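Local coordinates for CrmK (Actinoalloteichus sp. WH1-2216-6, PDB 5I1V), which acts as a flavoenzyme oxidase with covalently bound FAD, taking part in the recycling of shunt products during caerulomycin biosynthesis, at residues Ala6-Pro11 and Pro31-Leu36; Ser82-Val87 and Glu97-Ala102; Asp249-Asn254 and Ser296-Glu301; Ala366-Pro371 and Asp414-Arg419. All blocks are in the same frame, centred on the assembly; numbering follows the deposited sequence.

Contact 1: Ala6-Pro11 and Pro31-Leu36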
# COMPACT_ATOMS: atom_id res chain seq x y z
N ALA A 6 7.05 -6.06 25.93
CA ALA A 6 6.65 -4.86 25.22
C ALA A 6 7.86 -3.99 24.94
O ALA A 6 8.76 -3.91 25.76
CB ALA A 6 5.62 -4.07 26.07
N VAL A 7 7.87 -3.32 23.80
CA VAL A 7 8.95 -2.36 23.50
C VAL A 7 8.69 -0.98 24.06
O VAL A 7 7.56 -0.51 24.04
CB VAL A 7 9.19 -2.31 21.98
CG1 VAL A 7 10.29 -1.34 21.69
CG2 VAL A 7 9.60 -3.71 21.51
N THR A 8 9.72 -0.33 24.61
CA THR A 8 9.62 1.02 25.06
C THR A 8 10.57 1.84 24.21
O THR A 8 11.73 1.51 24.08
CB THR A 8 9.97 1.16 26.56
OG1 THR A 8 8.99 0.46 27.33
CG2 THR A 8 9.96 2.62 26.97
N VAL A 9 10.06 2.89 23.62
CA VAL A 9 10.86 3.76 22.77
C VAL A 9 10.89 5.19 23.32
O VAL A 9 9.89 5.91 23.25
CB VAL A 9 10.33 3.75 21.33
CG1 VAL A 9 11.13 4.68 20.45
CG2 VAL A 9 10.36 2.33 20.75
N LYS A 10 12.07 5.61 23.82
CA LYS A 10 12.30 6.97 24.34
C LYS A 10 13.04 7.75 23.28
O LYS A 10 13.49 7.16 22.30
CB LYS A 10 13.12 6.91 25.64
CG LYS A 10 12.45 6.04 26.72
CD LYS A 10 12.82 6.43 28.14
CE LYS A 10 12.00 5.66 29.15
NZ LYS A 10 12.69 4.37 29.47
N PRO A 11 13.18 9.08 23.45
CA PRO A 11 13.80 9.90 22.40
C PRO A 11 15.22 9.53 22.02
O PRO A 11 15.67 9.90 20.94
CB PRO A 11 13.73 11.31 22.98
CG PRO A 11 12.59 11.30 23.94
CD PRO A 11 12.51 9.90 24.48
N PRO A 31 5.80 12.22 23.23
CA PRO A 31 5.65 11.63 24.56
C PRO A 31 6.98 11.36 25.27
O PRO A 31 8.06 11.34 24.66
CB PRO A 31 4.93 10.31 24.23
CG PRO A 31 5.57 9.93 22.95
CD PRO A 31 5.55 11.22 22.19
N GLU A 32 6.89 11.12 26.57
CA GLU A 32 7.95 10.53 27.34
C GLU A 32 8.47 9.26 26.68
O GLU A 32 9.68 9.01 26.62
CB GLU A 32 7.39 10.14 28.71
CG GLU A 32 8.35 10.32 29.85
CD GLU A 32 7.79 9.72 31.14
OE1 GLU A 32 8.54 8.92 31.74
OE2 GLU A 32 6.62 10.02 31.51
N TYR A 33 7.53 8.42 26.25
CA TYR A 33 7.87 7.24 25.54
C TYR A 33 6.69 6.74 24.73
O TYR A 33 5.53 7.06 25.03
CB TYR A 33 8.41 6.14 26.50
CG TYR A 33 7.50 5.73 27.61
CD1 TYR A 33 6.60 4.71 27.46
CD2 TYR A 33 7.55 6.37 28.82
CE1 TYR A 33 5.79 4.30 28.51
CE2 TYR A 33 6.72 6.03 29.85
CZ TYR A 33 5.84 4.98 29.70
OH TYR A 33 5.00 4.64 30.74
N PHE A 34 6.99 5.97 23.71
CA PHE A 34 6.00 5.10 23.06
C PHE A 34 6.13 3.70 23.68
O PHE A 34 7.25 3.19 24.00
CB PHE A 34 6.28 5.00 21.56
CG PHE A 34 6.17 6.30 20.84
CD1 PHE A 34 7.27 7.12 20.71
CD2 PHE A 34 4.97 6.70 20.27
CE1 PHE A 34 7.19 8.31 20.01
CE2 PHE A 34 4.89 7.89 19.58
CZ PHE A 34 5.99 8.69 19.48
N ARG A 35 4.99 3.02 23.83
CA ARG A 35 5.03 1.65 24.30
C ARG A 35 4.39 0.81 23.18
O ARG A 35 3.32 1.17 22.72
CB ARG A 35 4.25 1.56 25.62
CG ARG A 35 4.10 0.14 26.18
CD ARG A 35 5.38 -0.50 26.61
NE ARG A 35 6.06 0.28 27.65
CZ ARG A 35 5.69 0.33 28.92
NH1 ARG A 35 4.65 -0.37 29.37
NH2 ARG A 35 6.39 1.05 29.76
N LEU A 36 5.05 -0.25 22.70
CA LEU A 36 4.47 -1.17 21.71
C LEU A 36 4.24 -2.55 22.36
O LEU A 36 5.19 -3.31 22.48
CB LEU A 36 5.43 -1.34 20.54
CG LEU A 36 5.83 -0.13 19.66
CD1 LEU A 36 5.40 -0.33 18.21
CD2 LEU A 36 5.35 1.20 20.12

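Contact 2: Ser82-Val87 and Glu97-Ala102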
# COMPACT_ATOMS: atom_id res chain seq x y z
N SER A 82 0.41 -1.22 16.64
CA SER A 82 0.72 -1.74 15.30
C SER A 82 1.32 -3.14 15.29
O SER A 82 1.19 -3.84 14.30
CB SER A 82 1.61 -0.74 14.53
OG SER A 82 2.78 -0.46 15.26
N SER A 83 1.91 -3.61 16.39
CA SER A 83 2.39 -4.98 16.47
C SER A 83 1.31 -6.00 16.90
O SER A 83 1.62 -7.16 17.04
CB SER A 83 3.61 -5.07 17.40
OG SER A 83 4.67 -4.20 16.95
N MET A 84 0.08 -5.58 17.15
CA MET A 84 -1.03 -6.49 17.42
C MET A 84 -1.98 -6.41 16.22
O MET A 84 -2.93 -5.63 16.21
CB MET A 84 -1.77 -6.06 18.72
CG MET A 84 -0.92 -6.20 19.98
SD MET A 84 -1.68 -5.65 21.51
CE MET A 84 -3.17 -6.62 21.63
N SER A 85 -1.69 -7.18 15.18
CA SER A 85 -2.44 -7.10 13.93
C SER A 85 -2.98 -8.46 13.49
O SER A 85 -3.31 -8.65 12.33
CB SER A 85 -1.55 -6.49 12.86
OG SER A 85 -0.43 -7.38 12.71
N HIS A 86 -3.08 -9.42 14.41
CA HIS A 86 -3.67 -10.67 14.05
C HIS A 86 -5.09 -10.55 13.50
O HIS A 86 -5.92 -9.84 14.08
CB HIS A 86 -3.65 -11.62 15.24
CG HIS A 86 -4.34 -12.91 14.97
ND1 HIS A 86 -3.75 -13.90 14.22
CD2 HIS A 86 -5.57 -13.36 15.30
CE1 HIS A 86 -4.58 -14.93 14.12
NE2 HIS A 86 -5.69 -14.62 14.78
N VAL A 87 -5.38 -11.28 12.41
CA VAL A 87 -6.75 -11.45 11.84
C VAL A 87 -6.96 -12.97 11.63
O VAL A 87 -6.12 -13.63 11.06
CB VAL A 87 -6.88 -10.74 10.48
CG1 VAL A 87 -8.23 -11.01 9.82
CG2 VAL A 87 -6.72 -9.24 10.66
N GLU A 97 -11.78 -12.74 14.54
CA GLU A 97 -11.03 -11.91 15.50
C GLU A 97 -10.12 -10.97 14.74
O GLU A 97 -9.36 -11.40 13.86
CB GLU A 97 -10.22 -12.79 16.39
CG GLU A 97 -9.61 -12.11 17.61
CD GLU A 97 -8.64 -13.05 18.37
OE1 GLU A 97 -8.56 -14.22 17.97
OE2 GLU A 97 -7.92 -12.63 19.32
N VAL A 98 -10.20 -9.69 15.07
CA VAL A 98 -9.41 -8.67 14.42
C VAL A 98 -8.74 -7.86 15.52
O VAL A 98 -9.41 -7.07 16.20
CB VAL A 98 -10.27 -7.73 13.53
CG1 VAL A 98 -9.41 -6.62 12.91
CG2 VAL A 98 -11.00 -8.46 12.41
N GLU A 99 -7.43 -8.00 15.68
CA GLU A 99 -6.67 -7.13 16.62
C GLU A 99 -6.71 -5.68 16.20
O GLU A 99 -6.79 -5.38 14.99
CB GLU A 99 -5.24 -7.62 16.83
CG GLU A 99 -5.27 -8.78 17.81
CD GLU A 99 -3.93 -9.45 18.07
OE1 GLU A 99 -2.96 -9.17 17.32
OE2 GLU A 99 -3.86 -10.26 19.04
N ALA A 100 -6.64 -4.77 17.18
CA ALA A 100 -6.90 -3.32 16.94
C ALA A 100 -5.92 -2.74 15.98
O ALA A 100 -6.19 -1.72 15.29
CB ALA A 100 -6.81 -2.56 18.24
N GLY A 101 -4.73 -3.32 15.94
CA GLY A 101 -3.72 -2.76 15.07
C GLY A 101 -3.68 -3.30 13.67
O GLY A 101 -2.83 -2.87 12.91
N ALA A 102 -4.61 -4.18 13.30
CA ALA A 102 -4.72 -4.63 11.90
C ALA A 102 -5.22 -3.46 11.05
O ALA A 102 -6.03 -2.67 11.52
CB ALA A 102 -5.70 -5.81 11.83
O HOH W 1 -8.28 -15.87 15.75

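Contact 3: Asp249-Asn254 and Ser296-Glu301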
# COMPACT_ATOMS: atom_id res chain seq x y z
N ASP A 249 -29.48 14.58 -7.51
CA ASP A 249 -30.88 14.17 -7.76
C ASP A 249 -30.95 12.71 -8.01
O ASP A 249 -31.82 12.03 -7.48
CB ASP A 249 -31.50 14.88 -8.99
CG ASP A 249 -31.68 16.37 -8.78
OD1 ASP A 249 -31.75 16.81 -7.61
OD2 ASP A 249 -31.72 17.12 -9.81
N TRP A 250 -30.05 12.20 -8.84
CA TRP A 250 -30.04 10.78 -9.12
C TRP A 250 -29.77 9.99 -7.82
O TRP A 250 -30.46 9.02 -7.55
CB TRP A 250 -29.02 10.40 -10.20
CG TRP A 250 -29.10 8.99 -10.65
CD1 TRP A 250 -29.79 8.50 -11.73
CD2 TRP A 250 -28.55 7.84 -9.98
NE1 TRP A 250 -29.66 7.12 -11.79
CE2 TRP A 250 -28.91 6.70 -10.71
CE3 TRP A 250 -27.75 7.68 -8.84
CZ2 TRP A 250 -28.51 5.41 -10.34
CZ3 TRP A 250 -27.38 6.38 -8.46
CH2 TRP A 250 -27.75 5.28 -9.21
N GLN A 251 -28.81 10.43 -7.00
CA GLN A 251 -28.49 9.68 -5.77
C GLN A 251 -29.67 9.70 -4.79
O GLN A 251 -30.00 8.67 -4.17
CB GLN A 251 -27.26 10.26 -5.09
CG GLN A 251 -25.98 10.11 -5.87
CD GLN A 251 -25.58 8.66 -6.09
OE1 GLN A 251 -26.03 7.74 -5.38
NE2 GLN A 251 -24.68 8.44 -7.06
N LEU A 252 -30.35 10.85 -4.68
CA LEU A 252 -31.48 10.95 -3.77
C LEU A 252 -32.76 10.24 -4.23
O LEU A 252 -33.64 9.98 -3.42
CB LEU A 252 -31.77 12.38 -3.39
CG LEU A 252 -30.63 13.04 -2.62
CD1 LEU A 252 -30.71 14.54 -2.83
CD2 LEU A 252 -30.63 12.68 -1.15
N ARG A 253 -32.81 9.86 -5.49
CA ARG A 253 -33.86 8.95 -5.98
C ARG A 253 -33.47 7.50 -5.86
O ARG A 253 -34.30 6.63 -6.07
CB ARG A 253 -34.17 9.23 -7.46
CG ARG A 253 -35.10 10.41 -7.66
CD ARG A 253 -34.94 11.05 -9.03
NE ARG A 253 -34.51 10.09 -10.04
CZ ARG A 253 -33.62 10.34 -11.00
NH1 ARG A 253 -33.03 11.53 -11.11
NH2 ARG A 253 -33.29 9.37 -11.84
N ASN A 254 -32.22 7.22 -5.50
CA ASN A 254 -31.71 5.86 -5.57
C ASN A 254 -30.95 5.41 -4.30
O ASN A 254 -29.98 4.62 -4.41
CB ASN A 254 -30.83 5.73 -6.80
CG ASN A 254 -31.65 5.61 -8.09
OD1 ASN A 254 -32.37 4.64 -8.27
ND2 ASN A 254 -31.56 6.60 -8.95
N SER A 296 -24.96 2.75 -17.77
CA SER A 296 -25.16 3.69 -18.91
C SER A 296 -26.21 4.74 -18.63
O SER A 296 -25.99 5.91 -18.92
CB SER A 296 -25.53 2.92 -20.18
OG SER A 296 -24.38 2.21 -20.65
N TRP A 297 -27.35 4.31 -18.06
CA TRP A 297 -28.44 5.21 -17.70
C TRP A 297 -27.98 6.25 -16.73
O TRP A 297 -28.32 7.44 -16.86
CB TRP A 297 -29.65 4.49 -17.09
CG TRP A 297 -30.34 3.58 -18.04
CD1 TRP A 297 -30.34 3.66 -19.41
CD2 TRP A 297 -31.14 2.44 -17.69
NE1 TRP A 297 -31.07 2.61 -19.94
CE2 TRP A 297 -31.57 1.86 -18.91
CE3 TRP A 297 -31.53 1.86 -16.48
CZ2 TRP A 297 -32.38 0.71 -18.94
CZ3 TRP A 297 -32.32 0.70 -16.51
CH2 TRP A 297 -32.75 0.16 -17.73
N PHE A 298 -27.20 5.80 -15.75
CA PHE A 298 -26.69 6.71 -14.74
C PHE A 298 -25.75 7.73 -15.39
O PHE A 298 -25.92 8.92 -15.21
CB PHE A 298 -26.01 5.91 -13.61
CG PHE A 298 -25.15 6.75 -12.70
CD1 PHE A 298 -25.73 7.68 -11.89
CD2 PHE A 298 -23.76 6.55 -12.64
CE1 PHE A 298 -24.95 8.47 -11.05
CE2 PHE A 298 -22.98 7.32 -11.79
CZ PHE A 298 -23.57 8.28 -11.00
N LEU A 299 -24.79 7.26 -16.19
CA LEU A 299 -23.83 8.14 -16.83
C LEU A 299 -24.54 9.17 -17.77
O LEU A 299 -24.15 10.33 -17.82
CB LEU A 299 -22.78 7.34 -17.58
CG LEU A 299 -21.85 6.45 -16.73
CD1 LEU A 299 -20.98 5.64 -17.66
CD2 LEU A 299 -20.99 7.28 -15.78
N ALA A 300 -25.59 8.75 -18.45
CA ALA A 300 -26.38 9.68 -19.29
C ALA A 300 -27.08 10.76 -18.47
O ALA A 300 -27.09 11.93 -18.88
CB ALA A 300 -27.40 8.92 -20.13
N GLU A 301 -27.66 10.41 -17.32
CA GLU A 301 -28.34 11.43 -16.51
C GLU A 301 -27.39 12.50 -16.02
O GLU A 301 -27.74 13.69 -15.97
CB GLU A 301 -29.03 10.84 -15.28
CG GLU A 301 -30.30 10.07 -15.57
CD GLU A 301 -31.38 10.23 -14.50
OE1 GLU A 301 -31.34 11.18 -13.67
OE2 GLU A 301 -32.30 9.39 -14.50

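Contact 4: Ala366-Pro371 and Asp414-Arg419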
# COMPACT_ATOMS: atom_id res chain seq x y z
N ALA A 366 -8.72 31.48 -8.70
CA ALA A 366 -7.37 31.38 -9.27
C ALA A 366 -6.25 31.88 -8.36
O ALA A 366 -5.09 31.62 -8.60
CB ALA A 366 -7.31 32.07 -10.63
N ASP A 367 -6.57 32.59 -7.29
CA ASP A 367 -5.54 33.03 -6.34
C ASP A 367 -5.11 31.89 -5.37
O ASP A 367 -4.39 32.12 -4.40
CB ASP A 367 -6.03 34.27 -5.55
CG ASP A 367 -7.24 33.97 -4.63
OD1 ASP A 367 -7.65 32.79 -4.52
OD2 ASP A 367 -7.79 34.91 -4.01
N TYR A 368 -5.57 30.67 -5.62
CA TYR A 368 -5.23 29.53 -4.76
C TYR A 368 -4.66 28.46 -5.66
O TYR A 368 -5.03 28.35 -6.82
CB TYR A 368 -6.49 29.04 -4.05
CG TYR A 368 -6.28 27.83 -3.15
CD1 TYR A 368 -5.57 27.95 -1.96
CD2 TYR A 368 -6.81 26.59 -3.48
CE1 TYR A 368 -5.37 26.84 -1.13
CE2 TYR A 368 -6.62 25.48 -2.66
CZ TYR A 368 -5.90 25.61 -1.48
OH TYR A 368 -5.70 24.52 -0.63
N HIS A 369 -3.73 27.66 -5.15
CA HIS A 369 -3.22 26.55 -5.93
C HIS A 369 -3.03 25.34 -5.01
O HIS A 369 -2.33 25.40 -4.00
CB HIS A 369 -1.93 26.92 -6.67
CG HIS A 369 -1.28 25.76 -7.36
ND1 HIS A 369 -0.54 24.80 -6.68
CD2 HIS A 369 -1.25 25.39 -8.67
CE1 HIS A 369 -0.09 23.90 -7.54
NE2 HIS A 369 -0.51 24.24 -8.75
N CYS A 370 -3.70 24.25 -5.34
CA CYS A 370 -3.50 23.02 -4.61
C CYS A 370 -4.30 21.94 -5.31
O CYS A 370 -5.53 21.86 -5.16
CB CYS A 370 -3.89 23.19 -3.15
SG CYS A 370 -3.78 21.68 -2.15
N PRO A 371 -3.62 21.15 -6.13
CA PRO A 371 -4.31 20.14 -6.91
C PRO A 371 -4.90 19.03 -6.01
O PRO A 371 -5.76 18.29 -6.47
CB PRO A 371 -3.22 19.56 -7.82
CG PRO A 371 -2.07 20.47 -7.71
CD PRO A 371 -2.18 21.16 -6.39
N ASP A 414 0.68 26.37 5.57
CA ASP A 414 -0.44 25.97 6.42
C ASP A 414 -1.57 26.98 6.38
O ASP A 414 -2.73 26.62 6.16
CB ASP A 414 0.00 25.80 7.87
CG ASP A 414 0.80 24.53 8.12
OD1 ASP A 414 1.17 23.80 7.18
OD2 ASP A 414 1.08 24.29 9.31
N GLU A 415 -1.24 28.26 6.61
CA GLU A 415 -2.27 29.29 6.72
C GLU A 415 -3.19 29.37 5.51
O GLU A 415 -4.36 29.55 5.69
CB GLU A 415 -1.67 30.68 7.03
CG GLU A 415 -1.47 30.94 8.53
CD GLU A 415 -1.08 32.40 8.85
OE1 GLU A 415 -0.56 33.10 7.95
OE2 GLU A 415 -1.31 32.84 10.01
N GLU A 416 -2.67 29.18 4.30
CA GLU A 416 -3.49 29.44 3.11
C GLU A 416 -4.37 28.22 2.80
O GLU A 416 -5.53 28.37 2.42
CB GLU A 416 -2.62 29.87 1.93
CG GLU A 416 -2.07 28.76 1.05
CD GLU A 416 -0.83 29.17 0.26
OE1 GLU A 416 0.18 29.59 0.89
OE2 GLU A 416 -0.84 29.04 -0.98
N HIS A 417 -3.82 27.02 2.99
CA HIS A 417 -4.64 25.80 2.89
C HIS A 417 -5.71 25.71 3.94
O HIS A 417 -6.82 25.36 3.63
CB HIS A 417 -3.77 24.57 2.93
CG HIS A 417 -2.78 24.55 1.83
ND1 HIS A 417 -3.14 24.69 0.52
CD2 HIS A 417 -1.43 24.50 1.86
CE1 HIS A 417 -2.05 24.69 -0.24
NE2 HIS A 417 -1.00 24.55 0.55
N LEU A 418 -5.40 26.04 5.20
CA LEU A 418 -6.40 26.00 6.25
C LEU A 418 -7.44 27.06 5.98
O LEU A 418 -8.66 26.84 6.16
CB LEU A 418 -5.77 26.24 7.64
CG LEU A 418 -4.93 25.08 8.23
CD1 LEU A 418 -4.13 25.55 9.41
CD2 LEU A 418 -5.87 23.96 8.64
N ARG A 419 -6.99 28.21 5.52
CA ARG A 419 -7.96 29.25 5.19
C ARG A 419 -8.88 28.80 4.05
O ARG A 419 -10.08 28.98 4.17
CB ARG A 419 -7.31 30.62 4.95
CG ARG A 419 -8.33 31.72 4.68
CD ARG A 419 -7.74 33.15 4.64
NE ARG A 419 -6.57 33.25 3.75
CZ ARG A 419 -5.29 33.26 4.15
NH1 ARG A 419 -4.95 33.19 5.44
NH2 ARG A 419 -4.33 33.34 3.23

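Contact 1: Ala6-Pro11 and Pro31-Leu36
Arg35 leaves its strand with CG anti to the backbone N (chi1 175°) and then bends at chi2 and chi3, which brings NE alongside Thr8 OG1, itself anti to the carbonyl carbon (chi1 -65°). The two side chains cross obliquely, and Arg35 NE donates to Thr8 OG1 at 3.0 Å in a bent bond, the oxygen tilted from the guanidinium plane. The turn at chi2 sets Arg35 CD against Ala6 CB at 3.6 Å; the one at chi3 swings NE to Thr8, while Arg35 NH1 goes on to a salt bridge with Glu49. Thr8 CG2, anti to the backbone N, packs on Tyr33 CB at 3.9 Å. The two strands are a worked example of antiparallel register: Thr8 and Arg35 form the non-hydrogen-bonded pair between two hydrogen-bonded ones, Val7 with Leu36 and Val9 with Phe34. Val9 N meets Phe34 O at 2.9 Å, almost straight (171°) and in the carbonyl plane. Pro31 CG sits over the centre of the Phe34 ring. Strand 7-9 is an outermost strand of a four-stranded mixed sheet, paired with 33-36, which runs parallel to 77-80; helix 15-19 packs on the Phe34 face and helix 40-52 on the Arg35 face.

Contact 2: Ser82-Val87 and Glu97-Ala102
His86 O is the best-held polar atom, although a single bond across the contact grips it: Glu99 N approaches at 2.9 Å, nearly along the C=O axis and almost straight (173°). The side chain of Glu99 makes a second bond to the same residue. Its CG stands anti to the carbonyl carbon and the chain extends beyond it, carrying OE1 to the backbone of the loop before strand 87-90, where His86 N donates to Glu99 OE1 at 2.9 Å from above the carboxylate plane. Here the mouth of a beta hairpin opens, its strands 87-90 and 95-99 belonging to a five-stranded antiparallel sheet of the flavin-binding part of the fold. Val87 and Val98 are a non-hydrogen-bonded pair, and Val87 CG2 reaches Ala102 CB at 3.8 Å. Beyond the strand, a type I turn from Glu99 to Ala102 brings the backbone up to Met84 O, which receives a weak hydrogen bond from Gly101 N; with no side chain, Gly101 lets that carbonyl come close. Ala100, in the same turn, touches the FAD. At the other end a water bridges two side chains, 3.0 Å from His86 NE2 and donating to Glu97 OE1 at 2.8 Å. Glu97 OE2 and Glu99 OE2 share Arg199 NH1 in salt bridges.

Contact 3: Asp249-Asn254 and Ser296-Glu301
Trp250, Phe298 and Glu301 have the most surface buried here, and the indole of Trp250 is the piece the other two share. Both aromatic side chains leave their helices with CG anti to the backbone N, and they cross at about a right angle. Phe298 presents an edge to the indole in an edge-to-face pair, the ring planes inclined at 56° and the centroid of the six-membered ring of Trp250 lying 4.5 Å from that of Phe298. The closest atom is Phe298 CD1, set over the centre of the indole and 3.4 Å from Trp250 CD2, so the packing is close. The opposite face of the same indole is covered by Asn254 ND2, which also donates a hydrogen bond to Trp250 O and is thereby held in place over the ring.

Glu301 meets the indole at its edge: Glu301 CD lies 3.6 Å from Trp250 CD1, with the carboxylate plane nearly perpendicular to the ring (88°). From there the carboxylate points tip to tip at Arg253, which grips it end-on in a nearly coplanar salt bridge. Arg253 NH2 donates to Glu301 OE2 at 2.8 Å and Arg253 NH1 to Glu301 OE1 at 3.1 Å, each oxygen using its syn lone pair; a weak third bond runs from Arg253 NH2 to Glu301 OE1. Helices 237-253 and 291-303, with local axes 139° apart, meet beside the eight-stranded antiparallel sheet, where Phe298 rests on Met280 and Ala282 of strand 277-285 and, together with Gln251, on Ala266 of strand 265-271.

Contact 4: Ala366-Pro371 and Asp414-Arg419
Helix 414-428 begins at Asp414. Glu416, two residues on, is the first to face the loop 366-371: its backbone O lies 3.9 Å from Tyr368 CE1, and its side chain, with chi1 at 89°, swings across so that CG covers one face of the neighbouring His417 ring. His417 carries the contact. CG is anti to the carbonyl carbon (chi1 -59°), which sends the imidazole out from the helix toward the loop, and Tyr368, its own CG anti to the backbone N, extends its phenol to meet it. Tyr368 OH and His417 ND1 share a hydrogen bond of 2.8 Å, the oxygen lying at the edge of the imidazole near its plane; the rings meet rim to rim with planes 78° apart, neither over the face of the other.

The two pieces are connectors of one sheet. Loop 366-371 leads from helix 353-364 into strand 374-379, and helix 414-428 follows strand 400-408, the antiparallel neighbour of that strand in the eight-stranded sheet.

The rest of the His417 ring is packed more loosely. Its CE1 lies 3.8 Å from His369 O, which sits at the edge of the ring, and also 3.8 Å from Cys370 CB, while Cys370 SG stands obliquely 4.5 Å from the ring centroid. His417 NE2 bonds to Glu413 OE1, a carboxylate that would tend to make the ring more basic. Tyr368, for its part, stacks on Trp420, one turn after His417 on the helix, and meets His272 edge-to-face.

How the contacts relate
The four contacts follow one another along the chain in series, each closing before the next opens. Contacts 1 and 2 belong to the flavin-binding part, with centres 19 Å apart, and they touch where Leu36 CD1 packs on Ser82 OG and Ser83 OG; the loop of contact 2 follows strand 77-80, a neighbour of strand 33-36, and so carries the chain from the mixed sheet to the five-stranded one. Contacts 3 and 4 both attach to the eight-stranded antiparallel sheet, their centres 33 Å apart without touching. Of the four, contact 2 alone reaches the FAD; two contacts thus build the part that carries the cofactor, and two join segments that connect strands of the other large sheet.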